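Local coordinates for protein putative metal-dependent phosphoesterase (Bifidobacterium adolescentis, PDB 3O0F) that hydrolyses phosphate esters at a site that holds iron and zinc ions, and binds adenosine monophosphate, at residues D25-P30 / E160-A165; P147-A152 / D168-K173; E217-M222 / R242-T247; A221-G226 / H252-T257. All coordinates share one frame; numbering follows the deposited sequence.

Contact 1 of 4, residues D25-P30 / E160-A165. With ZN (zinc ion), chain C; AMP (adenosine monophosphate), chain B.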
loop_
_atom_site.group_PDB
_atom_site.type_symbol
_atom_site.label_atom_id
_atom_site.label_comp_id
_atom_site.label_asym_id
_atom_site.label_seq_id
_atom_site.Cartn_x
_atom_site.Cartn_y
_atom_site.Cartn_z
ATOM N N ASP A 25 -1.193 -7.408 4.206
ATOM C CA ASP A 25 -2.489 -7.987 3.924
ATOM C C ASP A 25 -2.614 -8.810 2.632
ATOM O O ASP A 25 -3.725 -9.135 2.217
ATOM C CB ASP A 25 -3.593 -6.929 4.025
ATOM C CG ASP A 25 -3.422 -5.751 3.075
ATOM O OD1 ASP A 25 -2.356 -5.595 2.401
ATOM O OD2 ASP A 25 -4.407 -4.939 2.993
ATOM N N GLY A 26 -1.480 -9.106 1.982
ATOM C CA GLY A 26 -1.464 -9.977 0.827
ATOM C C GLY A 26 -1.468 -11.420 1.344
ATOM O O GLY A 26 -1.345 -11.649 2.531
ATOM N N THR A 27 -1.675 -12.378 0.450
ATOM C CA THR A 27 -1.775 -13.793 0.820
ATOM C C THR A 27 -0.508 -14.587 0.455
ATOM O O THR A 27 -0.355 -15.765 0.849
ATOM C CB THR A 27 -3.036 -14.466 0.216
ATOM O OG1 THR A 27 -2.942 -14.527 -1.208
ATOM C CG2 THR A 27 -4.302 -13.730 0.626
ATOM N N GLU A 28 0.435 -13.929 -0.224
ATOM C CA GLU A 28 1.558 -14.607 -0.798
ATOM C C GLU A 28 2.869 -14.080 -0.286
ATOM O O GLU A 28 2.937 -12.964 0.186
ATOM C CB GLU A 28 1.534 -14.437 -2.306
ATOM C CG GLU A 28 0.255 -14.880 -2.961
ATOM C CD GLU A 28 -0.167 -16.323 -2.602
ATOM O OE1 GLU A 28 0.684 -17.256 -2.640
ATOM O OE2 GLU A 28 -1.357 -16.493 -2.283
ATOM N N THR A 29 3.920 -14.865 -0.467
ATOM C CA THR A 29 5.256 -14.461 -0.056
ATOM C C THR A 29 5.915 -13.506 -1.059
ATOM O O THR A 29 5.501 -13.394 -2.221
ATOM C CB THR A 29 6.162 -15.668 0.181
ATOM O OG1 THR A 29 6.345 -16.380 -1.057
ATOM C CG2 THR A 29 5.554 -16.613 1.276
ATOM N N PRO A 30 6.933 -12.774 -0.602
ATOM C CA PRO A 30 7.750 -12.000 -1.543
ATOM C C PRO A 30 8.333 -12.830 -2.686
ATOM O O PRO A 30 8.334 -12.380 -3.827
ATOM C CB PRO A 30 8.880 -11.465 -0.656
ATOM C CG PRO A 30 8.198 -11.230 0.675
ATOM C CD PRO A 30 7.259 -12.452 0.806
ATOM N N GLU A 160 -18.428 -15.272 2.421
ATOM C CA GLU A 160 -17.813 -16.131 1.377
ATOM C C GLU A 160 -16.403 -15.626 1.007
ATOM O O GLU A 160 -15.464 -16.419 0.885
ATOM C CB GLU A 160 -18.686 -16.208 0.108
ATOM N N THR A 161 -16.277 -14.310 0.838
ATOM C CA THR A 161 -15.030 -13.671 0.410
ATOM C C THR A 161 -14.602 -12.590 1.411
ATOM O O THR A 161 -15.402 -12.088 2.200
ATOM C CB THR A 161 -15.202 -13.064 -1.019
ATOM O OG1 THR A 161 -13.928 -12.775 -1.600
ATOM C CG2 THR A 161 -15.984 -11.806 -1.010
ATOM N N ARG A 162 -13.328 -12.226 1.382
ATOM C CA ARG A 162 -12.857 -11.092 2.178
ATOM C C ARG A 162 -13.574 -9.801 1.812
ATOM O O ARG A 162 -13.963 -9.023 2.690
ATOM C CB ARG A 162 -11.355 -10.941 1.998
ATOM C CG ARG A 162 -10.721 -9.936 2.871
ATOM C CD ARG A 162 -9.369 -9.534 2.301
ATOM N NE ARG A 162 -8.272 -10.419 2.672
ATOM C CZ ARG A 162 -6.985 -10.102 2.499
ATOM N NH1 ARG A 162 -6.648 -8.933 1.953
ATOM N NH2 ARG A 162 -6.032 -10.917 2.890
ATOM N N SER A 163 -13.764 -9.576 0.522
ATOM C CA SER A 163 -14.556 -8.419 0.021
ATOM C C SER A 163 -16.033 -8.359 0.520
ATOM O O SER A 163 -16.590 -7.273 0.687
ATOM C CB SER A 163 -14.520 -8.398 -1.516
ATOM O OG SER A 163 -13.179 -8.439 -1.991
ATOM N N ASP A 164 -16.651 -9.518 0.757
ATOM C CA ASP A 164 -18.002 -9.580 1.357
ATOM C C ASP A 164 -17.991 -9.005 2.753
ATOM O O ASP A 164 -18.901 -8.254 3.140
ATOM C CB ASP A 164 -18.521 -11.026 1.471
ATOM C CG ASP A 164 -18.840 -11.670 0.116
ATOM O OD1 ASP A 164 -19.071 -10.954 -0.871
ATOM O OD2 ASP A 164 -18.866 -12.913 0.051
ATOM N N ALA A 165 -16.966 -9.367 3.521
ATOM C CA ALA A 165 -16.859 -8.910 4.898
ATOM C C ALA A 165 -16.798 -7.406 4.933
ATOM O O ALA A 165 -17.506 -6.755 5.720
ATOM C CB ALA A 165 -15.636 -9.541 5.599
HETATM ZN ZN ZN C . -3.380 -3.758 1.380
HETATM P P AMP B . -7.346 -0.798 7.648
HETATM O O1P AMP B . -6.191 0.014 7.186
HETATM O O2P AMP B . -6.899 -1.733 8.741
HETATM O O3P AMP B . -8.603 0.006 7.987
HETATM O "O5'" AMP B . -7.751 -1.746 6.418
HETATM C "C5'" AMP B . -8.294 -1.188 5.247
HETATM C "C4'" AMP B . -7.527 -1.766 4.097
HETATM O "O4'" AMP B . -7.940 -3.123 3.778
HETATM C "C3'" AMP B . -7.719 -0.921 2.842
HETATM O "O3'" AMP B . -6.519 -0.201 2.591
HETATM C "C2'" AMP B . -7.886 -2.038 1.826
HETATM O "O2'" AMP B . -8.044 -1.834 0.422
HETATM C "C1'" AMP B . -7.457 -3.355 2.456
HETATM N N9 AMP B . -8.050 -4.534 1.798
HETATM C C8 AMP B . -7.402 -5.678 1.567
HETATM N N7 AMP B . -8.219 -6.565 0.960
HETATM C C5 AMP B . -9.417 -5.982 0.798
HETATM C C6 AMP B . -10.719 -6.362 0.224
HETATM N N6 AMP B . -10.925 -7.600 -0.332
HETATM N N1 AMP B . -11.704 -5.444 0.288
HETATM C C2 AMP B . -11.553 -4.222 0.828
HETATM N N3 AMP B . -10.393 -3.810 1.358
HETATM C C4 AMP B . -9.308 -4.630 1.361
#

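Contact 2 of 4, residues P147-A152 / D168-K173. With AMP (adenosine monophosphate), chain B.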
loop_
_atom_site.group_PDB
_atom_site.type_symbol
_atom_site.label_atom_id
_atom_site.label_comp_id
_atom_site.label_asym_id
_atom_site.label_seq_id
_atom_site.Cartn_x
_atom_site.Cartn_y
_atom_site.Cartn_z
ATOM N N PRO A 147 -8.161 -6.337 7.020
ATOM C CA PRO A 147 -8.173 -7.554 6.204
ATOM C C PRO A 147 -8.016 -8.869 6.956
ATOM O O PRO A 147 -8.597 -9.856 6.541
ATOM C CB PRO A 147 -6.984 -7.354 5.262
ATOM C CG PRO A 147 -6.936 -5.910 5.068
ATOM C CD PRO A 147 -7.232 -5.337 6.444
ATOM N N HIS A 148 -7.234 -8.870 8.033
ATOM C CA HIS A 148 -7.048 -10.032 8.856
ATOM C C HIS A 148 -8.295 -10.381 9.660
ATOM O O HIS A 148 -8.565 -11.547 9.870
ATOM C CB HIS A 148 -5.824 -9.859 9.774
ATOM C CG HIS A 148 -4.578 -9.530 9.014
ATOM N ND1 HIS A 148 -4.161 -8.237 8.807
ATOM C CD2 HIS A 148 -3.711 -10.317 8.341
ATOM C CE1 HIS A 148 -3.091 -8.240 8.034
ATOM N NE2 HIS A 148 -2.780 -9.497 7.765
ATOM N N ILE A 149 -9.041 -9.373 10.099
ATOM C CA ILE A 149 -10.370 -9.588 10.649
ATOM C C ILE A 149 -11.296 -10.188 9.586
ATOM O O ILE A 149 -11.975 -11.180 9.842
ATOM C CB ILE A 149 -11.048 -8.292 11.177
ATOM C CG1 ILE A 149 -10.176 -7.557 12.200
ATOM C CG2 ILE A 149 -12.422 -8.633 11.813
ATOM C CD1 ILE A 149 -10.855 -6.312 12.819
ATOM N N ALA A 150 -11.352 -9.581 8.403
ATOM C CA ALA A 150 -12.201 -10.118 7.325
ATOM C C ALA A 150 -11.854 -11.568 7.058
ATOM O O ALA A 150 -12.741 -12.412 6.999
ATOM C CB ALA A 150 -12.062 -9.281 6.044
ATOM N N ASP A 151 -10.555 -11.867 6.919
ATOM C CA ASP A 151 -10.106 -13.242 6.723
ATOM C C ASP A 151 -10.573 -14.195 7.833
ATOM O O ASP A 151 -10.969 -15.325 7.546
ATOM C CB ASP A 151 -8.573 -13.314 6.615
ATOM C CG ASP A 151 -8.030 -12.661 5.319
ATOM O OD1 ASP A 151 -8.841 -12.429 4.362
ATOM O OD2 ASP A 151 -6.785 -12.371 5.266
ATOM N N ALA A 152 -10.491 -13.763 9.092
ATOM C CA ALA A 152 -10.935 -14.617 10.190
ATOM C C ALA A 152 -12.446 -14.901 10.068
ATOM O O ALA A 152 -12.894 -16.022 10.366
ATOM C CB ALA A 152 -10.590 -14.009 11.536
ATOM N N ASP A 168 -19.852 -5.394 4.700
ATOM C CA ASP A 168 -20.755 -5.520 5.848
ATOM C C ASP A 168 -20.055 -5.199 7.192
ATOM O O ASP A 168 -19.712 -4.036 7.442
ATOM C CB ASP A 168 -21.406 -6.917 5.820
ATOM C CG ASP A 168 -22.556 -7.081 6.845
ATOM O OD1 ASP A 168 -22.975 -6.102 7.499
ATOM O OD2 ASP A 168 -23.042 -8.216 7.008
ATOM N N ALA A 169 -19.829 -6.215 8.032
ATOM C CA ALA A 169 -19.383 -6.019 9.412
ATOM C C ALA A 169 -18.070 -5.253 9.515
ATOM O O ALA A 169 -17.898 -4.494 10.442
ATOM C CB ALA A 169 -19.243 -7.357 10.119
ATOM N N VAL A 170 -17.172 -5.454 8.550
ATOM C CA VAL A 170 -15.826 -4.871 8.575
ATOM C C VAL A 170 -15.780 -3.538 7.803
ATOM O O VAL A 170 -14.766 -2.871 7.791
ATOM C CB VAL A 170 -14.801 -5.865 7.981
ATOM C CG1 VAL A 170 -13.399 -5.375 8.192
ATOM C CG2 VAL A 170 -14.994 -7.251 8.601
ATOM N N SER A 171 -16.894 -3.165 7.168
ATOM C CA SER A 171 -17.046 -1.875 6.499
ATOM C C SER A 171 -16.736 -0.706 7.417
ATOM O O SER A 171 -17.015 -0.765 8.610
ATOM C CB SER A 171 -18.495 -1.710 6.011
ATOM O OG SER A 171 -18.622 -0.497 5.297
ATOM N N ALA A 172 -16.200 0.372 6.843
ATOM C CA ALA A 172 -15.964 1.617 7.572
ATOM C C ALA A 172 -17.251 2.292 8.074
ATOM O O ALA A 172 -17.232 3.018 9.061
ATOM C CB ALA A 172 -15.131 2.590 6.706
ATOM N N LYS A 173 -18.377 2.005 7.424
ATOM C CA LYS A 173 -19.689 2.502 7.868
ATOM C C LYS A 173 -20.214 1.802 9.134
ATOM O O LYS A 173 -21.067 2.351 9.841
ATOM C CB LYS A 173 -20.722 2.332 6.752
ATOM C CG LYS A 173 -20.909 0.866 6.288
ATOM C CD LYS A 173 -22.381 0.409 6.214
ATOM C CE LYS A 173 -22.508 -1.101 5.900
ATOM N NZ LYS A 173 -22.320 -1.933 7.127
HETATM P P AMP B . -7.346 -0.798 7.648
HETATM O O1P AMP B . -6.191 0.014 7.186
HETATM O O2P AMP B . -6.899 -1.733 8.741
HETATM O O3P AMP B . -8.603 0.006 7.987
HETATM O "O5'" AMP B . -7.751 -1.746 6.418
HETATM C "C5'" AMP B . -8.294 -1.188 5.247
HETATM C "C4'" AMP B . -7.527 -1.766 4.097
HETATM O "O4'" AMP B . -7.940 -3.123 3.778
HETATM C "C3'" AMP B . -7.719 -0.921 2.842
HETATM O "O3'" AMP B . -6.519 -0.201 2.591
HETATM C "C2'" AMP B . -7.886 -2.038 1.826
HETATM O "O2'" AMP B . -8.044 -1.834 0.422
HETATM C "C1'" AMP B . -7.457 -3.355 2.456
HETATM N N9 AMP B . -8.050 -4.534 1.798
HETATM C C8 AMP B . -7.402 -5.678 1.567
HETATM N N7 AMP B . -8.219 -6.565 0.960
HETATM C C5 AMP B . -9.417 -5.982 0.798
HETATM C C6 AMP B . -10.719 -6.362 0.224
HETATM N N6 AMP B . -10.925 -7.600 -0.332
HETATM N N1 AMP B . -11.704 -5.444 0.288
HETATM C C2 AMP B . -11.553 -4.222 0.828
HETATM N N3 AMP B . -10.393 -3.810 1.358
HETATM C C4 AMP B . -9.308 -4.630 1.361
#

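Contact 3 of 4, residues E217-M222 / R242-T247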
loop_
_atom_site.group_PDB
_atom_site.type_symbol
_atom_site.label_atom_id
_atom_site.label_comp_id
_atom_site.label_asym_id
_atom_site.label_seq_id
_atom_site.Cartn_x
_atom_site.Cartn_y
_atom_site.Cartn_z
ATOM N N GLU A 217 -6.021 21.833 -3.864
ATOM C CA GLU A 217 -5.292 22.590 -2.828
ATOM C C GLU A 217 -4.496 21.665 -1.897
ATOM O O GLU A 217 -3.351 21.952 -1.599
ATOM C CB GLU A 217 -6.228 23.545 -2.019
ATOM C CG GLU A 217 -6.727 24.734 -2.873
ATOM C CD GLU A 217 -7.191 26.039 -2.123
ATOM O OE1 GLU A 217 -8.338 26.117 -1.593
ATOM O OE2 GLU A 217 -6.420 27.030 -2.167
ATOM N N GLN A 218 -5.088 20.555 -1.458
ATOM C CA GLN A 218 -4.367 19.594 -0.613
ATOM C C GLN A 218 -3.230 18.947 -1.391
ATOM O O GLN A 218 -2.159 18.695 -0.830
ATOM C CB GLN A 218 -5.287 18.515 -0.041
ATOM C CG GLN A 218 -6.403 19.045 0.897
ATOM C CD GLN A 218 -7.384 17.958 1.268
ATOM O OE1 GLN A 218 -8.220 17.553 0.446
ATOM N NE2 GLN A 218 -7.312 17.476 2.537
ATOM N N LEU A 219 -3.453 18.667 -2.678
ATOM C CA LEU A 219 -2.396 18.129 -3.504
ATOM C C LEU A 219 -1.286 19.148 -3.676
ATOM O O LEU A 219 -0.119 18.768 -3.632
ATOM C CB LEU A 219 -2.901 17.615 -4.872
ATOM C CG LEU A 219 -3.687 16.292 -4.788
ATOM C CD1 LEU A 219 -4.317 15.909 -6.116
ATOM C CD2 LEU A 219 -2.788 15.157 -4.268
ATOM N N ASP A 220 -1.638 20.437 -3.835
ATOM C CA ASP A 220 -0.640 21.482 -4.011
ATOM C C ASP A 220 0.250 21.601 -2.795
ATOM O O ASP A 220 1.448 21.693 -2.961
ATOM C CB ASP A 220 -1.256 22.836 -4.327
ATOM C CG ASP A 220 -1.793 22.914 -5.756
ATOM O OD1 ASP A 220 -1.370 22.113 -6.624
ATOM O OD2 ASP A 220 -2.645 23.791 -6.007
ATOM N N ALA A 221 -0.337 21.519 -1.604
ATOM C CA ALA A 221 0.410 21.588 -0.349
ATOM C C ALA A 221 1.343 20.390 -0.154
ATOM O O ALA A 221 2.486 20.529 0.350
ATOM C CB ALA A 221 -0.529 21.762 0.817
HETATM N N MSE A 222 0.891 19.215 -0.580
HETATM C CA MSE A 222 1.796 18.032 -0.639
HETATM C C MSE A 222 2.918 18.164 -1.670
HETATM O O MSE A 222 4.076 17.795 -1.375
HETATM C CB MSE A 222 1.013 16.760 -0.897
HETATM C CG MSE A 222 0.132 16.407 0.265
HETATM SE SE MSE A 222 -1.241 15.150 -0.308
HETATM C CE MSE A 222 -0.213 13.561 -0.614
ATOM N N ARG A 242 -8.419 10.208 -13.574
ATOM C CA ARG A 242 -7.158 10.012 -14.293
ATOM C C ARG A 242 -6.813 11.265 -15.066
ATOM O O ARG A 242 -5.691 11.750 -14.949
ATOM C CB ARG A 242 -7.209 8.757 -15.176
ATOM C CG ARG A 242 -7.450 7.479 -14.392
ATOM C CD ARG A 242 -7.373 6.256 -15.331
ATOM N NE ARG A 242 -7.594 4.997 -14.615
ATOM C CZ ARG A 242 -7.269 3.797 -15.085
ATOM N NH1 ARG A 242 -6.699 3.678 -16.279
ATOM N NH2 ARG A 242 -7.483 2.727 -14.352
ATOM N N GLU A 243 -7.760 11.849 -15.798
ATOM C CA GLU A 243 -7.436 13.099 -16.547
ATOM C C GLU A 243 -7.076 14.260 -15.622
ATOM O O GLU A 243 -6.146 15.009 -15.876
ATOM C CB GLU A 243 -8.580 13.546 -17.450
ATOM C CG GLU A 243 -8.707 12.712 -18.752
ATOM C CD GLU A 243 -10.102 12.819 -19.382
ATOM O OE1 GLU A 243 -10.840 13.781 -19.031
ATOM O OE2 GLU A 243 -10.470 11.941 -20.211
ATOM N N ARG A 244 -7.803 14.381 -14.525
ATOM C CA ARG A 244 -7.513 15.421 -13.538
ATOM C C ARG A 244 -6.084 15.236 -12.954
ATOM O O ARG A 244 -5.290 16.176 -12.872
ATOM C CB ARG A 244 -8.608 15.400 -12.458
ATOM C CG ARG A 244 -8.227 16.060 -11.154
ATOM C CD ARG A 244 -9.416 16.262 -10.227
ATOM N NE ARG A 244 -8.884 16.820 -8.992
ATOM C CZ ARG A 244 -8.588 16.133 -7.894
ATOM N NH1 ARG A 244 -8.882 14.842 -7.786
ATOM N NH2 ARG A 244 -8.017 16.759 -6.859
ATOM N N LEU A 245 -5.730 14.025 -12.580
ATOM C CA LEU A 245 -4.432 13.794 -11.948
ATOM C C LEU A 245 -3.270 13.949 -12.956
ATOM O O LEU A 245 -2.197 14.419 -12.596
ATOM C CB LEU A 245 -4.423 12.392 -11.277
ATOM C CG LEU A 245 -5.379 12.123 -10.096
ATOM C CD1 LEU A 245 -5.382 10.599 -9.784
ATOM C CD2 LEU A 245 -5.011 12.913 -8.793
ATOM N N LEU A 246 -3.489 13.535 -14.208
ATOM C CA LEU A 246 -2.477 13.675 -15.263
ATOM C C LEU A 246 -2.191 15.162 -15.519
ATOM O O LEU A 246 -1.061 15.540 -15.784
ATOM C CB LEU A 246 -2.948 13.020 -16.566
ATOM C CG LEU A 246 -2.938 11.494 -16.625
ATOM C CD1 LEU A 246 -3.671 11.024 -17.873
ATOM C CD2 LEU A 246 -1.496 10.918 -16.513
ATOM N N THR A 247 -3.231 15.985 -15.448
ATOM C CA THR A 247 -3.089 17.391 -15.639
ATOM C C THR A 247 -2.284 18.021 -14.530
ATOM O O THR A 247 -1.413 18.847 -14.804
ATOM C CB THR A 247 -4.470 18.077 -15.777
ATOM O OG1 THR A 247 -5.120 17.521 -16.920
ATOM C CG2 THR A 247 -4.326 19.601 -15.941
#

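Contact 4 of 4, residues A221-G226 / H252-T257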
loop_
_atom_site.group_PDB
_atom_site.type_symbol
_atom_site.label_atom_id
_atom_site.label_comp_id
_atom_site.label_asym_id
_atom_site.label_seq_id
_atom_site.Cartn_x
_atom_site.Cartn_y
_atom_site.Cartn_z
ATOM N N ALA A 221 -0.337 21.519 -1.604
ATOM C CA ALA A 221 0.410 21.588 -0.349
ATOM C C ALA A 221 1.343 20.390 -0.154
ATOM O O ALA A 221 2.486 20.529 0.350
ATOM C CB ALA A 221 -0.529 21.762 0.817
HETATM N N MSE A 222 0.891 19.215 -0.580
HETATM C CA MSE A 222 1.796 18.032 -0.639
HETATM C C MSE A 222 2.918 18.164 -1.670
HETATM O O MSE A 222 4.076 17.795 -1.375
HETATM C CB MSE A 222 1.013 16.760 -0.897
HETATM C CG MSE A 222 0.132 16.407 0.265
HETATM SE SE MSE A 222 -1.241 15.150 -0.308
HETATM C CE MSE A 222 -0.213 13.561 -0.614
ATOM N N ILE A 223 2.601 18.715 -2.850
ATOM C CA ILE A 223 3.626 19.009 -3.850
ATOM C C ILE A 223 4.678 19.962 -3.236
ATOM O O ILE A 223 5.880 19.711 -3.360
ATOM C CB ILE A 223 3.024 19.574 -5.170
ATOM C CG1 ILE A 223 2.217 18.484 -5.921
ATOM C CG2 ILE A 223 4.103 20.189 -6.082
ATOM C CD1 ILE A 223 1.263 19.032 -7.071
ATOM N N ALA A 224 4.233 21.036 -2.566
ATOM C CA ALA A 224 5.160 21.960 -1.867
ATOM C C ALA A 224 5.980 21.259 -0.760
ATOM O O ALA A 224 7.078 21.672 -0.493
ATOM C CB ALA A 224 4.389 23.165 -1.284
ATOM N N ASP A 225 5.429 20.234 -0.104
ATOM C CA ASP A 225 6.132 19.457 0.933
ATOM C C ASP A 225 7.268 18.583 0.364
ATOM O O ASP A 225 8.111 18.139 1.130
ATOM C CB ASP A 225 5.189 18.492 1.659
ATOM C CG ASP A 225 4.097 19.177 2.491
ATOM O OD1 ASP A 225 4.249 20.366 2.892
ATOM O OD2 ASP A 225 3.066 18.469 2.741
ATOM N N GLY A 226 7.248 18.325 -0.952
ATOM C CA GLY A 226 8.165 17.390 -1.651
ATOM C C GLY A 226 7.552 16.149 -2.337
ATOM O O GLY A 226 8.275 15.242 -2.699
ATOM N N HIS A 252 3.085 20.253 -12.766
ATOM C CA HIS A 252 4.114 20.313 -11.729
ATOM C C HIS A 252 5.256 19.333 -11.977
ATOM O O HIS A 252 6.058 19.082 -11.099
ATOM C CB HIS A 252 3.495 20.013 -10.366
ATOM C CG HIS A 252 2.572 21.082 -9.898
ATOM N ND1 HIS A 252 3.041 22.255 -9.345
ATOM C CD2 HIS A 252 1.216 21.191 -9.941
ATOM C CE1 HIS A 252 2.011 23.032 -9.038
ATOM N NE2 HIS A 252 0.894 22.399 -9.359
ATOM N N ASP A 253 5.319 18.772 -13.160
ATOM C CA ASP A 253 6.367 17.850 -13.475
ATOM C C ASP A 253 6.474 16.657 -12.514
ATOM O O ASP A 253 7.580 16.277 -12.154
ATOM C CB ASP A 253 7.689 18.625 -13.464
ATOM C CG ASP A 253 8.562 18.264 -14.614
ATOM O OD1 ASP A 253 8.218 18.678 -15.755
ATOM O OD2 ASP A 253 9.586 17.589 -14.368
ATOM N N LEU A 254 5.341 16.093 -12.088
ATOM C CA LEU A 254 5.351 14.963 -11.209
ATOM C C LEU A 254 5.500 13.676 -12.005
ATOM O O LEU A 254 5.097 13.572 -13.144
ATOM C CB LEU A 254 4.075 14.911 -10.362
ATOM C CG LEU A 254 3.739 16.149 -9.528
ATOM C CD1 LEU A 254 2.445 15.947 -8.756
ATOM C CD2 LEU A 254 4.909 16.564 -8.600
ATOM N N LEU A 255 6.022 12.663 -11.352
ATOM C CA LEU A 255 5.991 11.310 -11.868
ATOM C C LEU A 255 4.566 10.718 -11.869
ATOM O O LEU A 255 3.753 11.002 -10.987
ATOM C CB LEU A 255 6.882 10.399 -11.001
ATOM C CG LEU A 255 8.316 10.878 -10.843
ATOM C CD1 LEU A 255 8.986 10.017 -9.772
ATOM C CD2 LEU A 255 9.001 10.873 -12.251
ATOM N N VAL A 256 4.279 9.895 -12.880
ATOM C CA VAL A 256 2.981 9.249 -13.006
ATOM C C VAL A 256 3.226 7.749 -12.927
ATOM O O VAL A 256 4.018 7.215 -13.721
ATOM C CB VAL A 256 2.319 9.628 -14.332
ATOM C CG1 VAL A 256 1.029 8.795 -14.557
ATOM C CG2 VAL A 256 2.057 11.126 -14.362
ATOM N N THR A 257 2.568 7.095 -11.977
ATOM C CA THR A 257 2.743 5.673 -11.732
ATOM C C THR A 257 1.440 4.880 -11.927
ATOM O O THR A 257 0.353 5.436 -12.115
ATOM C CB THR A 257 3.363 5.406 -10.325
ATOM O OG1 THR A 257 2.392 5.586 -9.276
ATOM C CG2 THR A 257 4.574 6.318 -10.060
#

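Contact 1 of 4, residues D25-P30 / E160-A165
R162 reaches across to the backbone of D25 and runs beside the adenine of AMP on the way. Its CB and CG lie near the exocyclic amine N6, with R162 CG 4.0 Å from AMP N6. CG sits anti to the backbone N (chi1 -173°), which sends the chain toward D25. R162 CD lies off the N7 edge of the base, displaced to one side of its plane, 3.5 Å from AMP N7. NE forms a salt bridge with D151 on helix 146-155. This is part of the AMP pocket of a PHP domain, next to the zinc site, where the D25 carboxylate binds zinc with OD1 and OD2, together with H50 and H263. At the tip, R162 NH1 and R162 NH2 both donate to D25 O, at 2.9 Å and 3.0 Å, and this oxygen lies in the guanidinium plane. AMP N7 also lies near that plane, but on the other side of NH1 from D25 O, 3.0 Å from R162 NH1. T27 CG2 lies 4.0 Å from R162 NH2. Next along the helix, S163 OG accepts a bond from AMP N6 at 2.9 Å.

Contact 2 of 4, residues P147-A152 / D168-K173
V170 packs against I149 and A150, and this small apolar patch is the whole meeting of the two segments. V170 CG2 is the methyl that touches. With chi1 at -171°, CG1 is opposite the backbone N, and CG2 is left to face helix 146-155. V170 CG2 lies 4.2 Å from A150 CA and 4.3 Å from I149 CG2. All three residues are buried. I149 also packs on helix 97-124, and A150 on A165 and F166, so the patch joins several helices. The polar contacts are within or beside the segments. D168 to S171 form a type I turn, in which S171 N donates to D168 O at 3.0 Å. The turn puts V170 at its third position. The V170 carbonyl accepts from R146 NH2, and R146 itself binds AMP. The ligand contacts belong to P147, in the first turn of the helix. P147 CG lies 3.2 Å from AMP O4' and 3.5 Å from AMP C8, while P147 CD is 3.6 Å from AMP O5'. A glycine here would probably open a gap beside the ribose and leave the nucleoside freer to shift. The helix thus turns its N-terminal end to the nucleotide and a later residue, A150, to the V170 turn, as one wall of the AMP pocket in this PHP domain.

Contact 3 of 4, residues E217-M222 / R242-T247
L219 and L245 both have CG anti to the carbonyl carbon (chi1 -73° and -65°), and each sends one methyl into the interface between their helices. The two helices, 216-225 and 239-252, follow each other in the barrel-like PHP fold and are joined through strand 229-233. R244 is set differently, with CG anti to the backbone N (chi1 160°). From there its chain runs extended from CG to NE, toward L219. The helices stand well apart: the CA atoms of L219 and L245 are 9.7 Å from each other. Side chains therefore make the contact. L219 is also packed on I248 and L214, and L245 on V232 of the strand. R244 NH2 forms a salt bridge with D216 and also bonds to L214 O, at the start of helix 216-225. Its NH1 bonds to Q241 on its own helix. L219 CD1 meets the guanidinium obliquely, 3.9 Å from R244 NH2. The same methyl, CD1 of L219, lies 4.1 Å from L245 CD2, and these two leucine side chains cross at about a right angle.

Contact 4 of 4, residues A221-G226 / H252-T257
I223 sits between H252 and L254 and carries the whole contact from its side. The packing is tight at its CD1 methyl. I223 CD1 lies over one face of the H252 imidazole, 3.9 Å from the ring centroid and 26° off the ring normal, a CH-pi contact. It is shifted toward the rim, so I223 CD1 comes closest to H252 CD2, at 3.6 Å. I223 CD1 is also 3.7 Å from L254 CD1, and I223 CG1 is 3.8 Å from that leucine methyl. CG1 is anti to the carbonyl carbon (chi1 -69°) and the branch runs on extended (chi2 165°), which puts CD1 between the two partners. I223 CG2 makes the looser touch, 4.0 Å from H252 ND1. Away from this point the contact thins out quickly toward solvent. The three touching residues are themselves partly exposed. An alanine in place of I223 would probably leave one face of the H252 ring without its methyl cover, less restrained in its rotation, and open a gap beside L254. Inward, I223 packs on I248, and L254 on A249 and L230. Both helices end here in Schellman motifs, at G226 and D253. The contact thus joins the last turn of helix 216-225 to the end of helix 239-252 and the lead-in to strand 255-258, at the surface of the barrel-like PHP fold.

In the fold
From the N terminus, contact 1 opens in the loop after strand 15-19. It closes on helix 162-166, with 129 residues between its segments. Contact 2 opens inside that span, on helix 146-155, and closes after it, so the two cross along the chain. They touch in space, and both touch AMP, contact 2 through P147. Contacts 3 and 4 come later, and both start on helix 216-225, sharing A221 and M222. Contact 3 closes first, on helix 239-252. Contact 4 closes farther on, at the end of that helix and the start of strand 255-258. Their centres are 8 Å apart. This pair is about 30 Å from the centre of contact 1, across the chain's centre.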